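PDB 3VRC: cytochrome c' from Thermochromatium tepidum, which carries a covalently bound heme c and probably serves in electron transfer in this thermophilic purple photosynthetic bacterium. Local coordinates for residues 10-15 / 60-65; 27-32 / 36-41; 56-61 / 75-80. All blocks are in the same frame, centred on the assembly; numbering follows the deposited sequence. Where two conformers were deposited one is given.

Contact 1 and contact 3 form one continuous region beside the heme. Their centres are about 9 Å apart, and they share Pro60 and Gly61. Arg12 of contact 1 joins them: its NH1 lies 2.7 Å from Leu57 O of contact 3, a hydrogen bond. Contact 1 meets the heme through its propionates, and contact 3 meets it through the methyl CMD. Contact 2 lies on the other side of the chain's centre. Its centre is about 30 Å from that of contact 1 and about 34 Å from that of contact 3. Its Val39 side chain is about 13 Å from the heme, away from the site. Helix 5-31 runs between the two regions, carrying 10-15 and 27-32.

Contact 1: 10-15 / 60-65; sequences ETRQAG and PGTDKN. With HEC (heme c), chain L.
The two terminal nitrogens of Arg12 each donate to a different oxygen of Thr62. Arg12 NH1 donates to Thr62 OG1 at 3.0 Å, and this oxygen lies in the guanidinium plane. Arg12 NH2 donates to the backbone Thr62 O at 2.9 Å, and Thr62 O lies 21° out of that plane. The two hydrogen bonds hold both the side chain and the backbone of Thr62. OG1 of Thr62 is also bonded to Gly59 O, which links it within its own loop. The strongest polar partner of Arg12 is Leu57 O, hydrogen-bonded to NH1, while NH2 also bonds to Thr71 OG1.

The second group of bonds goes to the heme. Arg12 NE donates to HEC O2D at 2.8 Å, and Arg12 NH2 reaches the same oxygen at 3.1 Å by a more bent bond. One propionate oxygen is thus held by two nitrogens of one guanidinium. The other oxygen of this propionate, HEC O1D, accepts a nearly straight bond from Gln13 NE2 at 2.9 Å. Gln13 NE2 also bonds to Lys70 O. The Arg12 chain leaves the helix with CG between the backbone N and the carbonyl carbon (chi1 71°), then runs extended to NE. This carries the flat group past the propionate to the loop.

As an apolar neighbour, the ring of Phe78 touches both Arg12 and Thr62. With an alanine at Arg12, HEC O2D would probably lose its charged partner, and Thr62 O and OG1 two donors. The arrangement is that of a heme propionate site, in which an arginine and a glutamine from one helix hold a carboxylate and the arginine also ties down a loop.

Contact 2: 27-32 / 36-41; sequences KANLEG and ADQVRA
Asn29 ND2 is the polar atom shared here. It donates to Gln38 OE1 at 2.9 Å across the contact and to Lys25 O within its own helix. The bond to Gln38 is almost straight. The acceptor lies in the amide plane of Asn29, but ND2 sits 33° off the carbonyl plane of Gln38. The two amides are turned 85° apart. Gln38 reaches across with CG anti to its backbone N (chi1 -174°) and an extended chain beyond. Asn29 OD1 accepts from Asn35 N, in the connection between the helices. The Asn29 amide therefore ties together three places: its own helix, the turn and the next helix.

Beside this bond, Val39 packs against the Asn29 side chain. Val39 CG2 lies 3.4 Å from Asn29 CB and also touches Asn29 CG. The two side chains lie alongside each other, pointing opposite ways. Tyr34 touches both residues, and Val110 of helix 107-128 meets Val39. The pairing joins the end of helix 5-31 to the start of helix 36-50. It belongs to an antiparallel hairpin of two successive helices in the four-helix bundle typical of cytochrome c'.

Contact 3: 56-61 / 75-80; sequences ALYGPG and PELFQN. With HEC (heme c), chain L.
Tyr58 extends from its loop towards Leu77, Phe78 and the heme. Its CB carries the ring with CG anti to the carbonyl carbon (chi1 -71°), and the ring atoms on one side make the contact. Tyr58 CD1 comes first: it lies 3.8 Å from Leu77 CD2 and 4.1 Å from Phe78 CE1. Next along the same side, Tyr58 CE1 lies 3.7 Å from Leu77 CD1. At the tip, Tyr58 OH is 3.3 Å from the heme methyl HEC CMD. This hydroxyl is also hydrogen-bonded to the hydroxyl of Tyr16.

Both methyls of Leu77 touch Tyr58. Leu77 CD1 also meets the heme methyl, 3.4 Å from HEC CMD. Leu77 CD2 also rests over the centre of the Phe78 ring, 3.9 Å above the plane. Phe78 brings CE1 to the edge of the Tyr58 ring, near the plane of that ring. The side chains of Tyr58 and Phe78 cross at about a right angle. No hydrogen bond spans the two segments, so they meet by apolar contact alone.

The 56-61 loop and the short helix 75-78 thus close over one edge of the heme. Arg12 of helix 5-31 touches both Tyr58 and Phe78, while Tyr128 of helix 107-128 packs against Leu77. The contact bridges these two long helices beside the heme.

Contact 1: 10-15 / 60-65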
loop_
_atom_site.group_PDB
_atom_site.type_symbol
_atom_site.label_atom_id
_atom_site.label_comp_id
_atom_site.label_asym_id
_atom_site.label_seq_id
_atom_site.Cartn_x
_atom_site.Cartn_y
_atom_site.Cartn_z
ATOM N N GLU B 10 9.177 6.607 -7.132
ATOM C CA GLU B 10 7.979 5.893 -7.563
ATOM C C GLU B 10 7.371 5.084 -6.428
ATOM O O GLU B 10 6.151 4.993 -6.320
ATOM C CB GLU B 10 8.299 4.988 -8.729
ATOM C CG GLU B 10 8.553 5.787 -9.994
ATOM C CD GLU B 10 8.957 4.878 -11.086
ATOM O OE1 GLU B 10 9.911 4.050 -10.846
ATOM O OE2 GLU B 10 8.323 4.971 -12.182
ATOM N N THR B 11 8.205 4.497 -5.603
ATOM C CA THR B 11 7.699 3.632 -4.529
ATOM C C THR B 11 6.983 4.477 -3.462
ATOM O O THR B 11 5.932 4.061 -2.952
ATOM C CB THR B 11 8.784 2.785 -3.956
ATOM O OG1 THR B 11 9.379 1.976 -5.010
ATOM C CG2 THR B 11 8.272 1.817 -2.878
ATOM N N ARG B 12 7.568 5.624 -3.078
ATOM C CA ARG B 12 6.879 6.422 -2.073
ATOM C C ARG B 12 5.587 6.939 -2.638
ATOM O O ARG B 12 4.546 6.951 -1.945
ATOM C CB ARG B 12 7.801 7.521 -1.500
ATOM C CG ARG B 12 8.131 8.690 -2.444
ATOM C CD ARG B 12 9.440 9.348 -2.023
ATOM N NE ARG B 12 9.677 10.580 -2.739
ATOM C CZ ARG B 12 10.874 11.194 -2.796
ATOM N NH1 ARG B 12 11.942 10.637 -2.223
ATOM N NH2 ARG B 12 10.940 12.397 -3.371
ATOM N N GLN B 13 5.565 7.383 -3.902
ATOM C CA GLN B 13 4.346 7.829 -4.528
ATOM C C GLN B 13 3.285 6.730 -4.517
ATOM O O GLN B 13 2.102 7.008 -4.304
ATOM C CB GLN B 13 4.599 8.289 -5.977
ATOM C CG GLN B 13 5.379 9.617 -5.979
ATOM C CD GLN B 13 5.812 10.021 -7.381
ATOM O OE1 GLN B 13 5.855 9.200 -8.319
ATOM N NE2 GLN B 13 6.212 11.267 -7.517
ATOM N N ALA B 14 3.687 5.484 -4.769
ATOM C CA ALA B 14 2.756 4.361 -4.735
ATOM C C ALA B 14 2.150 4.217 -3.345
ATOM O O ALA B 14 0.926 3.968 -3.191
ATOM C CB ALA B 14 3.460 3.063 -5.149
ATOM N N GLY B 15 2.968 4.275 -2.298
ATOM C CA GLY B 15 2.415 4.152 -0.954
ATOM C C GLY B 15 1.419 5.231 -0.624
ATOM O O GLY B 15 0.352 4.957 -0.070
ATOM N N PRO B 60 19.457 10.255 -0.980
ATOM C CA PRO B 60 20.127 11.200 -1.878
ATOM C C PRO B 60 19.703 11.003 -3.313
ATOM O O PRO B 60 19.545 9.860 -3.768
ATOM C CB PRO B 60 21.615 10.855 -1.709
ATOM C CG PRO B 60 21.719 10.199 -0.376
ATOM C CD PRO B 60 20.398 9.494 -0.140
ATOM N N GLY B 61 19.501 12.126 -4.007
ATOM C CA GLY B 61 19.142 12.157 -5.404
ATOM C C GLY B 61 17.657 12.120 -5.625
ATOM O O GLY B 61 17.197 12.238 -6.769
ATOM N N THR B 62 16.888 11.996 -4.536
ATOM C CA THR B 62 15.439 11.908 -4.684
ATOM C C THR B 62 14.702 13.250 -4.523
ATOM O O THR B 62 13.451 13.309 -4.446
ATOM C CB THR B 62 14.766 10.861 -3.750
ATOM O OG1 THR B 62 14.827 11.334 -2.384
ATOM C CG2 THR B 62 15.343 9.509 -3.924
ATOM N N ASP B 63 15.482 14.322 -4.463
ATOM C CA ASP B 63 14.951 15.708 -4.439
ATOM C C ASP B 63 14.584 16.353 -5.811
ATOM O O ASP B 63 13.954 17.435 -5.882
ATOM C CB ASP B 63 15.831 16.595 -3.550
ATOM C CG ASP B 63 17.311 16.591 -3.951
ATOM O OD1 ASP B 63 17.813 15.669 -4.653
ATOM O OD2 ASP B 63 18.010 17.554 -3.542
ATOM N N LYS B 64 14.972 15.664 -6.879
ATOM C CA LYS B 64 14.913 16.218 -8.208
ATOM C C LYS B 64 14.024 15.307 -8.976
ATOM O O LYS B 64 13.877 14.142 -8.629
ATOM C CB LYS B 64 16.309 16.194 -8.857
ATOM C CG LYS B 64 17.484 16.646 -7.992
ATOM C CD LYS B 64 18.800 16.515 -8.755
ATOM C CE LYS B 64 19.177 15.062 -9.033
ATOM N NZ LYS B 64 19.595 14.341 -7.801
ATOM N N ASN B 65 13.407 15.828 -10.017
ATOM C CA ASN B 65 12.754 14.954 -10.967
ATOM C C ASN B 65 13.814 14.081 -11.613
ATOM O O ASN B 65 14.971 14.503 -11.738
ATOM C CB ASN B 65 12.020 15.775 -12.012
ATOM C CG ASN B 65 11.002 16.700 -11.389
ATOM O OD1 ASN B 65 10.475 16.430 -10.282
ATOM N ND2 ASN B 65 10.679 17.750 -12.077
HETATM FE FE HEC L . 1.392 12.368 1.317
HETATM C CHA HEC L . 2.414 12.822 -1.954
HETATM C CHB HEC L . -1.642 11.181 0.230
HETATM C CHC HEC L . 0.617 11.405 4.490
HETATM C CHD HEC L . 4.411 13.539 2.373
HETATM N NA HEC L . 0.503 12.121 -0.540
HETATM C C1A HEC L . 1.077 12.351 -1.751
HETATM C C2A HEC L . 0.126 12.168 -2.788
HETATM C C3A HEC L . -1.074 11.710 -2.176
HETATM C C4A HEC L . -0.739 11.653 -0.775
HETATM C CMA HEC L . -2.344 11.284 -2.801
HETATM C CAA HEC L . 0.335 12.496 -4.232
HETATM C CBA HEC L . 0.138 11.398 -5.161
HETATM C CGA HEC L . 1.139 10.355 -4.810
HETATM O O1A HEC L . 0.708 9.148 -4.864
HETATM O O2A HEC L . 2.329 10.580 -4.557
HETATM N NB HEC L . -0.198 11.411 2.178
HETATM C C1B HEC L . -1.332 11.038 1.602
HETATM C C2B HEC L . -2.316 10.561 2.549
HETATM C C3B HEC L . -1.629 10.595 3.764
HETATM C C4B HEC L . -0.311 11.128 3.502
HETATM C CMB HEC L . -3.684 10.103 2.281
HETATM C CAB HEC L . -2.103 10.253 5.166
HETATM C CBB HEC L . -2.946 9.050 5.324
HETATM N NC HEC L . 2.349 12.453 3.118
HETATM C C1C HEC L . 1.868 12.037 4.333
HETATM C C2C HEC L . 2.775 12.371 5.429
HETATM C C3C HEC L . 3.874 12.971 4.778
HETATM C C4C HEC L . 3.552 13.016 3.363
HETATM C CMC HEC L . 2.469 12.111 6.855
HETATM C CAC HEC L . 5.126 13.557 5.380
HETATM C CBC HEC L . 5.482 13.082 6.757
HETATM N ND HEC L . 3.040 13.094 0.420
HETATM C C1D HEC L . 4.195 13.508 0.994
HETATM C C2D HEC L . 5.190 13.907 0.046
HETATM C C3D HEC L . 4.668 13.641 -1.194
HETATM C C4D HEC L . 3.329 13.093 -0.922
HETATM C CMD HEC L . 6.547 14.497 0.368
HETATM C CAD HEC L . 5.290 13.762 -2.551
HETATM C CBD HEC L . 5.999 12.433 -2.929
HETATM C CGD HEC L . 6.769 12.538 -4.234
HETATM O O1D HEC L . 6.161 13.048 -5.221
HETATM O O2D HEC L . 7.950 12.159 -4.247
#

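Contact 2: 27-32 / 36-41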
loop_
_atom_site.group_PDB
_atom_site.type_symbol
_atom_site.label_atom_id
_atom_site.label_comp_id
_atom_site.label_asym_id
_atom_site.label_seq_id
_atom_site.Cartn_x
_atom_site.Cartn_y
_atom_site.Cartn_z
ATOM N N LYS B 27 -13.851 7.604 4.335
ATOM C CA LYS B 27 -14.686 8.801 4.290
ATOM C C LYS B 27 -16.061 8.439 3.761
ATOM O O LYS B 27 -17.114 8.853 4.318
ATOM C CB LYS B 27 -14.023 9.832 3.399
ATOM C CG LYS B 27 -14.797 11.129 3.297
ATOM C CD LYS B 27 -13.988 12.224 2.615
ATOM C CE LYS B 27 -14.618 13.614 2.653
ATOM N NZ LYS B 27 -15.673 13.715 1.599
ATOM N N ALA B 28 -16.108 7.629 2.702
ATOM C CA ALA B 28 -17.385 7.267 2.108
ATOM C C ALA B 28 -18.284 6.499 3.027
ATOM O O ALA B 28 -19.497 6.691 3.060
ATOM C CB ALA B 28 -17.191 6.503 0.797
ATOM N N ASN B 29 -17.695 5.592 3.801
ATOM C CA ASN B 29 -18.457 4.798 4.787
ATOM C C ASN B 29 -18.971 5.664 5.910
ATOM O O ASN B 29 -20.055 5.400 6.447
ATOM C CB ASN B 29 -17.580 3.687 5.328
ATOM C CG ASN B 29 -17.577 2.475 4.412
ATOM O OD1 ASN B 29 -18.475 1.640 4.485
ATOM N ND2 ASN B 29 -16.590 2.366 3.523
ATOM N N LEU B 30 -18.178 6.638 6.368
ATOM C CA LEU B 30 -18.660 7.546 7.390
ATOM C C LEU B 30 -19.783 8.422 6.910
ATOM O O LEU B 30 -20.723 8.693 7.730
ATOM C CB LEU B 30 -17.479 8.384 7.920
ATOM C CG LEU B 30 -16.437 7.641 8.721
ATOM C CD1 LEU B 30 -15.211 8.498 8.923
ATOM C CD2 LEU B 30 -16.973 7.050 10.040
ATOM N N GLU B 31 -19.741 8.886 5.671
ATOM C CA GLU B 31 -20.714 9.829 5.147
ATOM C C GLU B 31 -21.994 9.153 4.738
ATOM O O GLU B 31 -22.984 9.794 4.666
ATOM C CB GLU B 31 -20.071 10.605 4.006
ATOM C CG GLU B 31 -19.003 11.527 4.599
ATOM C CD GLU B 31 -18.240 12.426 3.639
ATOM O OE1 GLU B 31 -18.331 12.205 2.409
ATOM O OE2 GLU B 31 -17.543 13.354 4.155
ATOM N N GLY B 32 -21.992 7.882 4.450
ATOM C CA GLY B 32 -23.137 7.137 3.994
ATOM C C GLY B 32 -23.399 5.950 4.881
ATOM O O GLY B 32 -23.295 6.014 6.088
ATOM N N ALA B 36 -18.551 -1.863 8.274
ATOM C CA ALA B 36 -17.467 -1.991 9.201
ATOM C C ALA B 36 -16.328 -2.825 8.674
ATOM O O ALA B 36 -15.160 -2.515 8.934
ATOM C CB ALA B 36 -17.968 -2.554 10.541
ATOM N N ASP B 37 -16.628 -3.918 7.971
ATOM C CA ASP B 37 -15.560 -4.788 7.470
ATOM C C ASP B 37 -14.764 -4.071 6.359
ATOM O O ASP B 37 -13.526 -4.270 6.303
ATOM C CB ASP B 37 -16.154 -6.083 6.949
ATOM C CG ASP B 37 -16.604 -6.990 8.045
ATOM O OD1 ASP B 37 -16.146 -6.824 9.200
ATOM O OD2 ASP B 37 -17.402 -7.883 7.680
ATOM N N GLN B 38 -15.412 -3.296 5.489
ATOM C CA GLN B 38 -14.662 -2.553 4.519
ATOM C C GLN B 38 -13.750 -1.518 5.208
ATOM O O GLN B 38 -12.603 -1.293 4.771
ATOM C CB GLN B 38 -15.569 -1.860 3.523
ATOM C CG GLN B 38 -14.752 -1.210 2.420
ATOM C CD GLN B 38 -15.589 -0.575 1.359
ATOM O OE1 GLN B 38 -16.493 0.183 1.684
ATOM N NE2 GLN B 38 -15.357 -0.924 0.105
ATOM N N VAL B 39 -14.277 -0.855 6.230
ATOM C CA VAL B 39 -13.483 0.124 6.962
ATOM C C VAL B 39 -12.298 -0.507 7.652
ATOM O O VAL B 39 -11.210 0.068 7.648
ATOM C CB VAL B 39 -14.398 0.937 7.903
ATOM C CG1 VAL B 39 -13.584 1.847 8.782
ATOM C CG2 VAL B 39 -15.401 1.723 7.074
ATOM N N ARG B 40 -12.474 -1.673 8.249
ATOM C CA ARG B 40 -11.347 -2.438 8.821
ATOM C C ARG B 40 -10.266 -2.639 7.783
ATOM O O ARG B 40 -9.087 -2.376 8.020
ATOM C CB ARG B 40 -11.825 -3.832 9.300
ATOM C CG ARG B 40 -12.519 -3.803 10.647
ATOM C CD ARG B 40 -12.933 -5.246 11.054
ATOM N NE ARG B 40 -13.633 -5.240 12.341
ATOM C CZ ARG B 40 -14.952 -5.149 12.522
ATOM N NH1 ARG B 40 -15.804 -5.185 11.484
ATOM N NH2 ARG B 40 -15.427 -5.112 13.757
ATOM N N ALA B 41 -10.634 -3.149 6.617
ATOM C CA ALA B 41 -9.631 -3.466 5.592
ATOM C C ALA B 41 -8.900 -2.173 5.165
ATOM O O ALA B 41 -7.683 -2.167 4.983
ATOM C CB ALA B 41 -10.315 -4.135 4.407
#

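Contact 3: 56-61 / 75-80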
loop_
_atom_site.group_PDB
_atom_site.type_symbol
_atom_site.label_atom_id
_atom_site.label_comp_id
_atom_site.label_asym_id
_atom_site.label_seq_id
_atom_site.Cartn_x
_atom_site.Cartn_y
_atom_site.Cartn_z
ATOM N N ALA B 56 12.961 5.528 4.340
ATOM C CA ALA B 56 14.007 4.886 3.555
ATOM C C ALA B 56 13.911 5.242 2.061
ATOM O O ALA B 56 14.842 4.965 1.308
ATOM C CB ALA B 56 13.976 3.381 3.730
ATOM N N LEU B 57 12.816 5.837 1.644
ATOM C CA LEU B 57 12.573 6.205 0.255
ATOM C C LEU B 57 12.902 7.680 -0.065
ATOM O O LEU B 57 12.544 8.191 -1.130
ATOM C CB LEU B 57 11.123 5.883 -0.108
ATOM C CG LEU B 57 10.713 4.431 0.111
ATOM C CD1 LEU B 57 9.212 4.230 -0.031
ATOM C CD2 LEU B 57 11.444 3.509 -0.852
ATOM N N TYR B 58 13.572 8.344 0.910
ATOM C CA TYR B 58 13.947 9.745 0.771
ATOM C C TYR B 58 15.471 9.928 0.732
ATOM O O TYR B 58 16.022 10.832 1.366
ATOM C CB TYR B 58 13.282 10.675 1.807
ATOM C CG TYR B 58 11.814 10.870 1.569
ATOM C CD1 TYR B 58 11.384 11.911 0.787
ATOM C CD2 TYR B 58 10.871 9.913 2.057
ATOM C CE1 TYR B 58 10.092 12.092 0.530
ATOM C CE2 TYR B 58 9.519 10.099 1.801
ATOM C CZ TYR B 58 9.133 11.201 1.062
ATOM O OH TYR B 58 7.842 11.439 0.702
ATOM N N GLY B 59 16.155 9.047 -0.014
ATOM C CA GLY B 59 17.610 9.048 -0.063
ATOM C C GLY B 59 18.126 10.155 -0.918
ATOM O O GLY B 59 17.420 10.886 -1.595
ATOM N N PRO B 60 19.457 10.255 -0.980
ATOM C CA PRO B 60 20.127 11.200 -1.878
ATOM C C PRO B 60 19.703 11.003 -3.313
ATOM O O PRO B 60 19.545 9.860 -3.768
ATOM C CB PRO B 60 21.615 10.855 -1.709
ATOM C CG PRO B 60 21.719 10.199 -0.376
ATOM C CD PRO B 60 20.398 9.494 -0.140
ATOM N N GLY B 61 19.501 12.126 -4.007
ATOM C CA GLY B 61 19.142 12.157 -5.404
ATOM C C GLY B 61 17.657 12.120 -5.625
ATOM O O GLY B 61 17.197 12.238 -6.769
ATOM N N PRO B 75 11.901 21.207 -1.816
ATOM C CA PRO B 75 13.242 21.324 -1.203
ATOM C C PRO B 75 13.208 21.429 0.343
ATOM O O PRO B 75 14.106 20.911 1.011
ATOM C CB PRO B 75 13.844 22.553 -1.871
ATOM C CG PRO B 75 12.820 23.116 -2.785
ATOM C CD PRO B 75 11.635 22.200 -2.867
ATOM N N GLU B 76 12.155 22.083 0.845
ATOM C CA GLU B 76 12.043 22.218 2.303
ATOM C C GLU B 76 12.082 20.855 2.986
ATOM O O GLU B 76 12.524 20.742 4.139
ATOM C CB GLU B 76 10.778 22.950 2.701
ATOM C CG GLU B 76 10.828 24.459 2.438
ATOM C CD GLU B 76 10.294 24.926 1.069
ATOM O OE1 GLU B 76 10.345 24.156 0.060
ATOM O OE2 GLU B 76 9.818 26.126 0.996
ATOM N N LEU B 77 11.551 19.804 2.359
ATOM C CA LEU B 77 11.483 18.503 3.002
ATOM C C LEU B 77 12.943 18.035 3.328
ATOM O O LEU B 77 13.257 17.621 4.450
ATOM C CB LEU B 77 10.837 17.492 2.043
ATOM C CG LEU B 77 10.578 16.105 2.623
ATOM C CD1 LEU B 77 9.471 15.428 1.896
ATOM C CD2 LEU B 77 11.804 15.244 2.544
ATOM N N PHE B 78 13.842 18.146 2.329
ATOM C CA PHE B 78 15.191 17.648 2.470
ATOM C C PHE B 78 16.035 18.528 3.398
ATOM O O PHE B 78 17.034 18.056 3.935
ATOM C CB PHE B 78 15.823 17.514 1.111
ATOM C CG PHE B 78 15.024 16.557 0.240
ATOM C CD1 PHE B 78 15.256 15.187 0.328
ATOM C CD2 PHE B 78 13.998 17.039 -0.603
ATOM C CE1 PHE B 78 14.490 14.255 -0.412
ATOM C CE2 PHE B 78 13.223 16.134 -1.328
ATOM C CZ PHE B 78 13.501 14.732 -1.267
ATOM N N GLN B 79 15.579 19.748 3.654
ATOM C CA GLN B 79 16.216 20.677 4.594
ATOM C C GLN B 79 15.767 20.437 6.037
ATOM O O GLN B 79 16.312 21.069 6.943
ATOM C CB GLN B 79 15.903 22.123 4.226
ATOM C CG GLN B 79 16.350 22.607 2.863
ATOM C CD GLN B 79 15.513 23.843 2.415
ATOM O OE1 GLN B 79 14.927 24.597 3.212
ATOM N NE2 GLN B 79 15.411 23.992 1.151
ATOM N N ASN B 80 14.758 19.601 6.228
ATOM C CA ASN B 80 14.151 19.440 7.538
ATOM C C ASN B 80 13.807 17.968 7.775
ATOM O O ASN B 80 12.700 17.645 8.242
ATOM C CB ASN B 80 12.870 20.254 7.672
ATOM C CG ASN B 80 13.124 21.727 7.635
ATOM O OD1 ASN B 80 13.511 22.339 8.655
ATOM N ND2 ASN B 80 13.003 22.310 6.447
HETATM FE FE HEC L . 1.392 12.368 1.317
HETATM C CHA HEC L . 2.414 12.822 -1.954
HETATM C CHB HEC L . -1.642 11.181 0.230
HETATM C CHC HEC L . 0.617 11.405 4.490
HETATM C CHD HEC L . 4.411 13.539 2.373
HETATM N NA HEC L . 0.503 12.121 -0.540
HETATM C C1A HEC L . 1.077 12.351 -1.751
HETATM C C2A HEC L . 0.126 12.168 -2.788
HETATM C C3A HEC L . -1.074 11.710 -2.176
HETATM C C4A HEC L . -0.739 11.653 -0.775
HETATM C CMA HEC L . -2.344 11.284 -2.801
HETATM C CAA HEC L . 0.335 12.496 -4.232
HETATM C CBA HEC L . 0.138 11.398 -5.161
HETATM C CGA HEC L . 1.139 10.355 -4.810
HETATM O O1A HEC L . 0.708 9.148 -4.864
HETATM O O2A HEC L . 2.329 10.580 -4.557
HETATM N NB HEC L . -0.198 11.411 2.178
HETATM C C1B HEC L . -1.332 11.038 1.602
HETATM C C2B HEC L . -2.316 10.561 2.549
HETATM C C3B HEC L . -1.629 10.595 3.764
HETATM C C4B HEC L . -0.311 11.128 3.502
HETATM C CMB HEC L . -3.684 10.103 2.281
HETATM C CAB HEC L . -2.103 10.253 5.166
HETATM C CBB HEC L . -2.946 9.050 5.324
HETATM N NC HEC L . 2.349 12.453 3.118
HETATM C C1C HEC L . 1.868 12.037 4.333
HETATM C C2C HEC L . 2.775 12.371 5.429
HETATM C C3C HEC L . 3.874 12.971 4.778
HETATM C C4C HEC L . 3.552 13.016 3.363
HETATM C CMC HEC L . 2.469 12.111 6.855
HETATM C CAC HEC L . 5.126 13.557 5.380
HETATM C CBC HEC L . 5.482 13.082 6.757
HETATM N ND HEC L . 3.040 13.094 0.420
HETATM C C1D HEC L . 4.195 13.508 0.994
HETATM C C2D HEC L . 5.190 13.907 0.046
HETATM C C3D HEC L . 4.668 13.641 -1.194
HETATM C C4D HEC L . 3.329 13.093 -0.922
HETATM C CMD HEC L . 6.547 14.497 0.368
HETATM C CAD HEC L . 5.290 13.762 -2.551
HETATM C CBD HEC L . 5.999 12.433 -2.929
HETATM C CGD HEC L . 6.769 12.538 -4.234
HETATM O O1D HEC L . 6.161 13.048 -5.221
HETATM O O2D HEC L . 7.950 12.159 -4.247
#